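Local coordinates for protein Rho guanine nucleotide exchange factor TIAM2 (Mus musculus, PDB 3A8P) that activates the small GTPase Rac1 as a guanine nucleotide exchange factor, linking extracellular signals to the cytoskeleton, and here contributes its protein- and membrane-binding PHCCEx domain, at residues I181-W184 with E185-L188; T220-P223 with S224-L228; S238-A241 with L242-R246. All blocks are in the same frame, centred on the assembly; numbering follows the deposited sequence.

Interaction 1 (I181-W184 with E185-L188); sequences IRQW and EQNL
Backbone amides of E185, Q186, N187 and L188 bond back to the carbonyls of I181, R182, Q183 and W184, two consecutive turns of alpha-helix in the long helix 171-206, within the predicted coiled coil of the CC-Ex region. The straightest of the four runs from N187 N to Q183 O, 2.8 Å long with an N-H...O angle of 164°. The same two residues are joined a second time by their side-chain amides. Q183 sends CG anti to its backbone N (chi1 -173°) and then bends at chi2, which swings its amide along the helix so that NE2 reaches N187 OD1 at 2.8 Å. The bond is not ideal for the acceptor: NE2 stands above the carbonyl plane of N187 instead of on a lone pair, whereas OD1 lies close to the amide plane of Q183. The two amide planes are turned 38° apart. ND2 of N187 comes within 4.5 Å of CE3 of W184, an oblique and loose approach to the indole, which itself leans on D154 and M157 of helix 136-165. With an alanine at N187 the OD1 acceptor is gone, and the Q183 amide, left with a water as its partner in this contact, is likely to turn more freely. That water accepts from Q183 NE2 at 3.0 Å and, more weakly, from NE2 of Q186, tying the two glutamine amides together.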
ATOM      1  N   ILE A 181     -15.128   4.096 -18.804  1.00 30.42           N
ATOM      2  CA  ILE A 181     -15.408   4.751 -17.536  1.00 29.39           C
ATOM      3  C   ILE A 181     -14.739   3.977 -16.396  1.00 29.71           C
ATOM      4  O   ILE A 181     -14.150   4.578 -15.488  1.00 29.22           O
ATOM      5  CB  ILE A 181     -16.938   4.856 -17.294  1.00 27.44           C
ATOM      6  CG1 ILE A 181     -17.547   5.842 -18.297  1.00 27.89           C
ATOM      7  CG2 ILE A 181     -17.230   5.335 -15.874  1.00 27.20           C
ATOM      8  CD1 ILE A 181     -19.069   5.898 -18.271  1.00 29.13           C
ATOM      9  N   ARG A 182     -14.809   2.649 -16.447  1.00 28.18           N
ATOM     10  CA  ARG A 182     -14.184   1.841 -15.400  1.00 31.51           C
ATOM     11  C   ARG A 182     -12.672   2.022 -15.369  1.00 30.14           C
ATOM     12  O   ARG A 182     -12.060   1.987 -14.301  1.00 28.42           O
ATOM     13  CB  ARG A 182     -14.488   0.353 -15.579  1.00 34.32           C
ATOM     14  CG  ARG A 182     -15.951  -0.013 -15.472  1.00 42.24           C
ATOM     15  CD  ARG A 182     -16.109  -1.506 -15.211  1.00 47.88           C
ATOM     16  NE  ARG A 182     -17.483  -1.950 -15.417  1.00 52.63           N
ATOM     17  CZ  ARG A 182     -17.995  -2.275 -16.600  1.00 55.59           C
ATOM     18  NH1 ARG A 182     -17.242  -2.212 -17.693  1.00 56.47           N
ATOM     19  NH2 ARG A 182     -19.265  -2.653 -16.693  1.00 57.24           N
ATOM     20  N   GLN A 183     -12.067   2.195 -16.540  1.00 28.68           N
ATOM     21  CA  GLN A 183     -10.628   2.379 -16.597  1.00 30.28           C
ATOM     22  C   GLN A 183     -10.287   3.713 -15.943  1.00 29.56           C
ATOM     23  O   GLN A 183      -9.352   3.792 -15.141  1.00 30.81           O
ATOM     24  CB  GLN A 183     -10.120   2.344 -18.047  1.00 31.94           C
ATOM     25  CG  GLN A 183      -8.594   2.362 -18.155  1.00 32.15           C
ATOM     26  CD  GLN A 183      -7.945   1.192 -17.421  1.00 33.22           C
ATOM     27  OE1 GLN A 183      -8.124   0.038 -17.800  1.00 32.40           O
ATOM     28  NE2 GLN A 183      -7.196   1.491 -16.356  1.00 34.13           N
ATOM     29  N   TRP A 184     -11.047   4.755 -16.280  1.00 27.50           N
ATOM     30  CA  TRP A 184     -10.829   6.082 -15.698  1.00 27.87           C
ATOM     31  C   TRP A 184     -10.924   5.978 -14.177  1.00 27.33           C
ATOM     32  O   TRP A 184     -10.150   6.593 -13.442  1.00 25.06           O
ATOM     33  CB  TRP A 184     -11.898   7.078 -16.164  1.00 27.97           C
ATOM     34  CG  TRP A 184     -11.799   7.550 -17.587  1.00 32.61           C
ATOM     35  CD1 TRP A 184     -12.766   7.448 -18.552  1.00 30.95           C
ATOM     36  CD2 TRP A 184     -10.726   8.301 -18.172  1.00 33.10           C
ATOM     37  NE1 TRP A 184     -12.365   8.094 -19.693  1.00 34.00           N
ATOM     38  CE2 TRP A 184     -11.118   8.625 -19.491  1.00 34.51           C
ATOM     39  CE3 TRP A 184      -9.477   8.736 -17.710  1.00 33.95           C
ATOM     40  CZ2 TRP A 184     -10.302   9.364 -20.354  1.00 36.54           C
ATOM     41  CZ3 TRP A 184      -8.667   9.470 -18.568  1.00 36.10           C
ATOM     42  CH2 TRP A 184      -9.084   9.776 -19.876  1.00 37.96           C
ATOM     43  N   GLU A 185     -11.895   5.195 -13.722  1.00 26.91           N
ATOM     44  CA  GLU A 185     -12.135   5.000 -12.302  1.00 28.04           C
ATOM     45  C   GLU A 185     -10.983   4.261 -11.635  1.00 26.76           C
ATOM     46  O   GLU A 185     -10.583   4.599 -10.517  1.00 26.12           O
ATOM     47  CB  GLU A 185     -13.450   4.240 -12.115  1.00 32.22           C
ATOM     48  CG  GLU A 185     -13.794   3.878 -10.691  1.00 37.87           C
ATOM     49  CD  GLU A 185     -15.174   3.252 -10.596  1.00 42.39           C
ATOM     50  OE1 GLU A 185     -16.175   4.000 -10.586  1.00 44.21           O
ATOM     51  OE2 GLU A 185     -15.260   2.008 -10.548  1.00 44.22           O
ATOM     52  N   GLN A 186     -10.447   3.252 -12.314  1.00 24.63           N
ATOM     53  CA  GLN A 186      -9.337   2.507 -11.755  1.00 25.12           C
ATOM     54  C   GLN A 186      -8.077   3.370 -11.750  1.00 26.00           C
ATOM     55  O   GLN A 186      -7.306   3.338 -10.788  1.00 28.13           O
ATOM     56  CB  GLN A 186      -9.118   1.206 -12.530  1.00 24.35           C
ATOM     57  CG  GLN A 186     -10.258   0.212 -12.312  1.00 27.75           C
ATOM     58  CD  GLN A 186      -9.968  -1.187 -12.831  1.00 28.58           C
ATOM     59  OE1 GLN A 186     -10.721  -2.120 -12.557  1.00 35.47           O
ATOM     60  NE2 GLN A 186      -8.882  -1.343 -13.575  1.00 26.53           N
ATOM     61  N   ASN A 187      -7.868   4.149 -12.809  1.00 23.80           N
ATOM     62  CA  ASN A 187      -6.698   5.028 -12.863  1.00 26.78           C
ATOM     63  C   ASN A 187      -6.740   6.011 -11.687  1.00 25.76           C
ATOM     64  O   ASN A 187      -5.713   6.336 -11.092  1.00 25.14           O
ATOM     65  CB  ASN A 187      -6.662   5.828 -14.171  1.00 26.58           C
ATOM     66  CG  ASN A 187      -6.396   4.961 -15.383  1.00 28.55           C
ATOM     67  OD1 ASN A 187      -6.017   3.801 -15.264  1.00 30.04           O
ATOM     68  ND2 ASN A 187      -6.583   5.535 -16.563  1.00 32.03           N
ATOM     69  N   LEU A 188      -7.936   6.482 -11.355  1.00 25.87           N
ATOM     70  CA  LEU A 188      -8.100   7.428 -10.252  1.00 26.83           C
ATOM     71  C   LEU A 188      -7.781   6.813  -8.890  1.00 26.77           C
ATOM     72  O   LEU A 188      -7.232   7.479  -8.015  1.00 27.77           O
ATOM     73  CB  LEU A 188      -9.521   7.993 -10.253  1.00 25.50           C
ATOM     74  CG  LEU A 188      -9.804   8.984 -11.387  1.00 28.88           C
ATOM     75  CD1 LEU A 188     -11.297   9.262 -11.484  1.00 26.91           C
ATOM     76  CD2 LEU A 188      -9.035  10.274 -11.125  1.00 29.15           C
TER
HETATM   77  O   HOH W   1      -6.582  -0.604 -14.293  1.00 34.50           O

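Interaction 2 (T220-P223 with S224-L228); sequences TSRP and SKLAL
S224 OG lies 3.1 Å from S221 OG across the first turn of helix 222-231, and it is gripped from outside that turn by hydrogen bonds to E189 OE2 and R246 NH2. E189 OE2 is also bonded to the backbone N of S221, so one carboxylate oxygen of helix 171-206 ties the residue preceding the helix to the serine three positions on. S221 in turn caps the helix. Its OG sits between the backbone N and the carbonyl carbon (chi1 72°), a rotamer that turns the oxygen to the first turn, where it accepts from S224 N at 3.0 Å with an N-H...O angle of 160°. That bond engages an amide at the start of the helix, before the regular backbone pattern is established. The regular pattern begins at the next amide, K225 N, which donates to S221 O over 2.9 Å, and continues from A227 N to P223 O. T220 packs beside the cap by its methyl: CG2 lies anti to the backbone N and presses on S224 CB at 3.3 Å, tighter than usual for two carbons. Its hydroxyl OG1 meanwhile bonds to L217 O, which anchors the threonine to the preceding helix. On the exposed side, L226 CD1 lies over one face of the R222 guanidinium, but the same methyl sits too close to R222 O in the model, so this contact is doubtful. The S221 side-chain bond to the amide three residues later is a classical serine N-cap, and P223 occupies the first turn, where its lack of an N-H costs no helical bond.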
ATOM      1  N   THR A 220     -12.295   4.782  -2.694  1.00 28.70           N
ATOM      2  CA  THR A 220     -12.535   3.421  -3.161  1.00 31.12           C
ATOM      3  C   THR A 220     -13.865   3.397  -3.915  1.00 30.12           C
ATOM      4  O   THR A 220     -14.874   3.889  -3.418  1.00 29.75           O
ATOM      5  CB  THR A 220     -12.586   2.428  -1.976  1.00 32.57           C
ATOM      6  OG1 THR A 220     -11.490   2.686  -1.087  1.00 32.24           O
ATOM      7  CG2 THR A 220     -12.466   0.995  -2.476  1.00 32.12           C
ATOM      8  N   SER A 221     -13.855   2.854  -5.127  1.00 29.16           N
ATOM      9  CA  SER A 221     -15.075   2.778  -5.931  1.00 29.97           C
ATOM     10  C   SER A 221     -15.999   1.716  -5.332  1.00 30.43           C
ATOM     11  O   SER A 221     -15.558   0.878  -4.536  1.00 29.40           O
ATOM     12  CB  SER A 221     -14.737   2.378  -7.367  1.00 28.21           C
ATOM     13  OG  SER A 221     -14.365   1.011  -7.416  1.00 24.86           O
ATOM     14  N   ARG A 222     -17.272   1.742  -5.714  1.00 31.88           N
ATOM     15  CA  ARG A 222     -18.220   0.747  -5.212  1.00 34.32           C
ATOM     16  C   ARG A 222     -17.730  -0.654  -5.572  1.00 32.32           C
ATOM     17  O   ARG A 222     -17.687  -1.543  -4.724  1.00 32.17           O
ATOM     18  CB  ARG A 222     -19.614   0.966  -5.804  1.00 38.18           C
ATOM     19  CG  ARG A 222     -20.372   2.146  -5.228  1.00 45.33           C
ATOM     20  CD  ARG A 222     -21.844   2.036  -5.602  1.00 50.43           C
ATOM     21  NE  ARG A 222     -22.362   0.705  -5.275  1.00 55.54           N
ATOM     22  CZ  ARG A 222     -22.695   0.299  -4.052  1.00 57.55           C
ATOM     23  NH1 ARG A 222     -22.578   1.121  -3.013  1.00 60.04           N
ATOM     24  NH2 ARG A 222     -23.140  -0.938  -3.865  1.00 57.54           N
ATOM     25  N   PRO A 223     -17.349  -0.869  -6.844  1.00 31.07           N
ATOM     26  CA  PRO A 223     -16.869  -2.197  -7.229  1.00 30.77           C
ATOM     27  C   PRO A 223     -15.698  -2.621  -6.344  1.00 30.58           C
ATOM     28  O   PRO A 223     -15.634  -3.760  -5.891  1.00 31.14           O
ATOM     29  CB  PRO A 223     -16.460  -2.007  -8.687  1.00 30.11           C
ATOM     30  CG  PRO A 223     -17.407  -0.961  -9.164  1.00 31.94           C
ATOM     31  CD  PRO A 223     -17.411   0.024  -8.014  1.00 32.09           C
ATOM     32  N   SER A 224     -14.770  -1.699  -6.092  1.00 29.91           N
ATOM     33  CA  SER A 224     -13.620  -2.022  -5.255  1.00 28.24           C
ATOM     34  C   SER A 224     -14.045  -2.397  -3.836  1.00 27.11           C
ATOM     35  O   SER A 224     -13.558  -3.378  -3.268  1.00 26.50           O
ATOM     36  CB  SER A 224     -12.644  -0.845  -5.208  1.00 25.82           C
ATOM     37  OG  SER A 224     -11.987  -0.686  -6.448  1.00 25.93           O
ATOM     38  N   LYS A 225     -14.958  -1.621  -3.266  1.00 28.49           N
ATOM     39  CA  LYS A 225     -15.416  -1.904  -1.919  1.00 31.36           C
ATOM     40  C   LYS A 225     -16.068  -3.297  -1.844  1.00 33.13           C
ATOM     41  O   LYS A 225     -15.857  -4.043  -0.883  1.00 32.84           O
ATOM     42  CB  LYS A 225     -16.399  -0.822  -1.449  1.00 33.34           C
ATOM     43  CG  LYS A 225     -16.523  -0.787   0.061  1.00 37.29           C
ATOM     44  CD  LYS A 225     -17.766  -0.063   0.557  1.00 39.64           C
ATOM     45  CE  LYS A 225     -17.624   1.434   0.502  1.00 38.95           C
ATOM     46  NZ  LYS A 225     -18.684   2.067   1.347  1.00 37.93           N
ATOM     47  N   LEU A 226     -16.850  -3.655  -2.857  1.00 32.74           N
ATOM     48  CA  LEU A 226     -17.487  -4.970  -2.877  1.00 33.61           C
ATOM     49  C   LEU A 226     -16.447  -6.080  -2.944  1.00 32.86           C
ATOM     50  O   LEU A 226     -16.572  -7.100  -2.269  1.00 32.51           O
ATOM     51  CB  LEU A 226     -18.443  -5.095  -4.071  1.00 35.39           C
ATOM     52  CG  LEU A 226     -19.854  -4.524  -3.896  1.00 38.17           C
ATOM     53  CD1 LEU A 226     -19.798  -3.059  -3.483  1.00 40.26           C
ATOM     54  CD2 LEU A 226     -20.618  -4.683  -5.202  1.00 39.76           C
ATOM     55  N   ALA A 227     -15.421  -5.885  -3.762  1.00 31.97           N
ATOM     56  CA  ALA A 227     -14.379  -6.891  -3.890  1.00 31.84           C
ATOM     57  C   ALA A 227     -13.632  -7.033  -2.568  1.00 33.27           C
ATOM     58  O   ALA A 227     -13.356  -8.149  -2.116  1.00 33.86           O
ATOM     59  CB  ALA A 227     -13.416  -6.518  -5.011  1.00 30.14           C
ATOM     60  N   LEU A 228     -13.310  -5.905  -1.940  1.00 31.68           N
ATOM     61  CA  LEU A 228     -12.601  -5.954  -0.672  1.00 32.58           C
ATOM     62  C   LEU A 228     -13.508  -6.597   0.363  1.00 33.12           C
ATOM     63  O   LEU A 228     -13.046  -7.334   1.235  1.00 33.09           O
ATOM     64  CB  LEU A 228     -12.162  -4.545  -0.232  1.00 30.90           C
ATOM     65  CG  LEU A 228     -11.033  -3.973  -1.111  1.00 31.05           C
ATOM     66  CD1 LEU A 228     -10.555  -2.657  -0.564  1.00 29.66           C
ATOM     67  CD2 LEU A 228      -9.875  -4.963  -1.174  1.00 30.62           C
TER

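Interaction 3 (S238-A241 with L242-R246); sequences SFHA and LVCSR
F239 and H240 both hold CG anti to the backbone N (chi1 -176° and -178°), which carries their rings along the helix to the side chains one turn later. The imidazole thereby meets C244: SG lies 3.9 Å from the ring centroid and 36° off its normal, an oblique sulfur-aromatic contact in which NE2 is the nearest ring atom, at 3.5 Å. ND1 of the same ring is hydrogen-bonded to S95 OG, on a strand of the PH-domain sheet, which probably fixes the rotation of the ring. F239 CE1 touches V243 CG2 at 4.1 Å, again obliquely, while the phenyl packs on L216, L217 and M193. Main-chain bonds from L242, V243, C244 and S245 back to S238, F239, H240 and A241 complete the turns; the shortest, from L242 N to S238 O, measures 2.8 Å. S245 OG donates to L242 O at 2.6 Å. Paired side chains four residues apart are the common i to i+4 pattern of alpha-helices, here in a largely buried helix packed between the PH sheet and the other CC-Ex helices.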
ATOM      1  N   SER A 238      -5.497  -3.438   2.182  1.00 20.50           N
ATOM      2  CA  SER A 238      -6.119  -4.330   1.209  1.00 22.89           C
ATOM      3  C   SER A 238      -6.448  -3.537  -0.064  1.00 23.14           C
ATOM      4  O   SER A 238      -6.371  -4.081  -1.161  1.00 23.62           O
ATOM      5  CB  SER A 238      -7.384  -5.003   1.786  1.00 20.48           C
ATOM      6  OG  SER A 238      -8.368  -4.073   2.204  1.00 23.13           O
ATOM      7  N   PHE A 239      -6.786  -2.254   0.085  1.00 22.48           N
ATOM      8  CA  PHE A 239      -7.099  -1.395  -1.067  1.00 22.73           C
ATOM      9  C   PHE A 239      -5.822  -1.259  -1.905  1.00 22.86           C
ATOM     10  O   PHE A 239      -5.862  -1.300  -3.139  1.00 23.00           O
ATOM     11  CB  PHE A 239      -7.600  -0.025  -0.570  1.00 22.31           C
ATOM     12  CG  PHE A 239      -8.038   0.926  -1.666  1.00 21.46           C
ATOM     13  CD1 PHE A 239      -8.501   0.455  -2.892  1.00 23.55           C
ATOM     14  CD2 PHE A 239      -8.001   2.299  -1.454  1.00 21.76           C
ATOM     15  CE1 PHE A 239      -8.920   1.346  -3.901  1.00 23.96           C
ATOM     16  CE2 PHE A 239      -8.414   3.199  -2.451  1.00 23.14           C
ATOM     17  CZ  PHE A 239      -8.874   2.718  -3.678  1.00 23.52           C
ATOM     18  N   HIS A 240      -4.688  -1.128  -1.227  1.00 22.11           N
ATOM     19  CA  HIS A 240      -3.399  -1.027  -1.910  1.00 23.67           C
ATOM     20  C   HIS A 240      -3.142  -2.325  -2.682  1.00 25.26           C
ATOM     21  O   HIS A 240      -2.717  -2.306  -3.844  1.00 23.62           O
ATOM     22  CB  HIS A 240      -2.258  -0.832  -0.903  1.00 21.90           C
ATOM     23  CG  HIS A 240      -0.912  -0.674  -1.544  1.00 26.73           C
ATOM     24  ND1 HIS A 240       0.268  -0.933  -0.878  1.00 24.87           N
ATOM     25  CD2 HIS A 240      -0.560  -0.259  -2.785  1.00 26.11           C
ATOM     26  CE1 HIS A 240       1.287  -0.686  -1.681  1.00 27.93           C
ATOM     27  NE2 HIS A 240       0.812  -0.276  -2.846  1.00 28.18           N
ATOM     28  N   ALA A 241      -3.377  -3.452  -2.010  1.00 24.50           N
ATOM     29  CA  ALA A 241      -3.183  -4.763  -2.616  1.00 26.95           C
ATOM     30  C   ALA A 241      -4.071  -4.899  -3.846  1.00 28.95           C
ATOM     31  O   ALA A 241      -3.655  -5.468  -4.860  1.00 31.96           O
ATOM     32  CB  ALA A 241      -3.503  -5.861  -1.613  1.00 26.20           C
ATOM     33  N   LEU A 242      -5.291  -4.371  -3.760  1.00 29.37           N
ATOM     34  CA  LEU A 242      -6.216  -4.435  -4.889  1.00 28.95           C
ATOM     35  C   LEU A 242      -5.682  -3.617  -6.065  1.00 27.65           C
ATOM     36  O   LEU A 242      -5.712  -4.070  -7.209  1.00 28.12           O
ATOM     37  CB  LEU A 242      -7.601  -3.924  -4.486  1.00 29.19           C
ATOM     38  CG  LEU A 242      -8.635  -4.000  -5.614  1.00 30.60           C
ATOM     39  CD1 LEU A 242      -8.813  -5.465  -6.024  1.00 28.74           C
ATOM     40  CD2 LEU A 242      -9.958  -3.392  -5.165  1.00 30.92           C
ATOM     41  N   VAL A 243      -5.184  -2.414  -5.788  1.00 27.31           N
ATOM     42  CA  VAL A 243      -4.638  -1.578  -6.851  1.00 26.38           C
ATOM     43  C   VAL A 243      -3.430  -2.260  -7.500  1.00 29.37           C
ATOM     44  O   VAL A 243      -3.235  -2.177  -8.717  1.00 28.52           O
ATOM     45  CB  VAL A 243      -4.218  -0.183  -6.324  1.00 26.47           C
ATOM     46  CG1 VAL A 243      -3.430   0.562  -7.393  1.00 25.22           C
ATOM     47  CG2 VAL A 243      -5.460   0.632  -5.952  1.00 26.31           C
ATOM     48  N   CYS A 244      -2.616  -2.937  -6.693  1.00 30.28           N
ATOM     49  CA  CYS A 244      -1.441  -3.622  -7.227  1.00 31.89           C
ATOM     50  C   CYS A 244      -1.828  -4.807  -8.101  1.00 32.54           C
ATOM     51  O   CYS A 244      -1.168  -5.082  -9.098  1.00 35.64           O
ATOM     52  CB  CYS A 244      -0.534  -4.121  -6.094  1.00 31.82           C
ATOM     53  SG  CYS A 244       0.302  -2.829  -5.156  1.00 34.24           S
ATOM     54  N   SER A 245      -2.899  -5.508  -7.736  1.00 33.39           N
ATOM     55  CA  SER A 245      -3.320  -6.673  -8.505  1.00 34.50           C
ATOM     56  C   SER A 245      -3.687  -6.302  -9.936  1.00 34.78           C
ATOM     57  O   SER A 245      -3.720  -7.155 -10.813  1.00 33.75           O
ATOM     58  CB  SER A 245      -4.506  -7.372  -7.824  1.00 34.04           C
ATOM     59  OG  SER A 245      -5.675  -6.574  -7.869  1.00 38.07           O
ATOM     60  N   ARG A 246      -3.948  -5.022 -10.168  1.00 37.08           N
ATOM     61  CA  ARG A 246      -4.310  -4.545 -11.496  1.00 39.61           C
ATOM     62  C   ARG A 246      -3.088  -4.148 -12.317  1.00 42.88           C
ATOM     63  O   ARG A 246      -3.217  -3.784 -13.481  1.00 44.27           O
ATOM     64  CB  ARG A 246      -5.257  -3.350 -11.380  1.00 35.71           C
ATOM     65  CG  ARG A 246      -6.573  -3.672 -10.699  1.00 30.89           C
ATOM     66  CD  ARG A 246      -7.255  -2.400 -10.245  1.00 31.56           C
ATOM     67  NE  ARG A 246      -8.509  -2.665  -9.551  1.00 29.25           N
ATOM     68  CZ  ARG A 246      -9.214  -1.737  -8.913  1.00 27.51           C
ATOM     69  NH1 ARG A 246      -8.780  -0.485  -8.885  1.00 24.37           N
ATOM     70  NH2 ARG A 246     -10.348  -2.065  -8.303  1.00 25.83           N
TER

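Along the chain the contacts come in series, from helix 171-206 (interaction 1) through helix 222-231 (interaction 2) to the last modelled helix 236-245 (interaction 3), all within the CC-Ex range. Their centres lie 11 to 14 Å apart. Interaction 1 touches interaction 2 where E185 OE2 packs on CB of S221, and the second and third meet where L228 CD2 packs on S238 O. E189 of helix 171-206 joins the group, forming a salt bridge with R246. Only interaction 3 is buried; the other two lie at the surface. Helix 236-245 thus bridges the PH sheet and helix 171-206, with helix 222-231 packed against both helices, consistent with PHCCEx being one binding module.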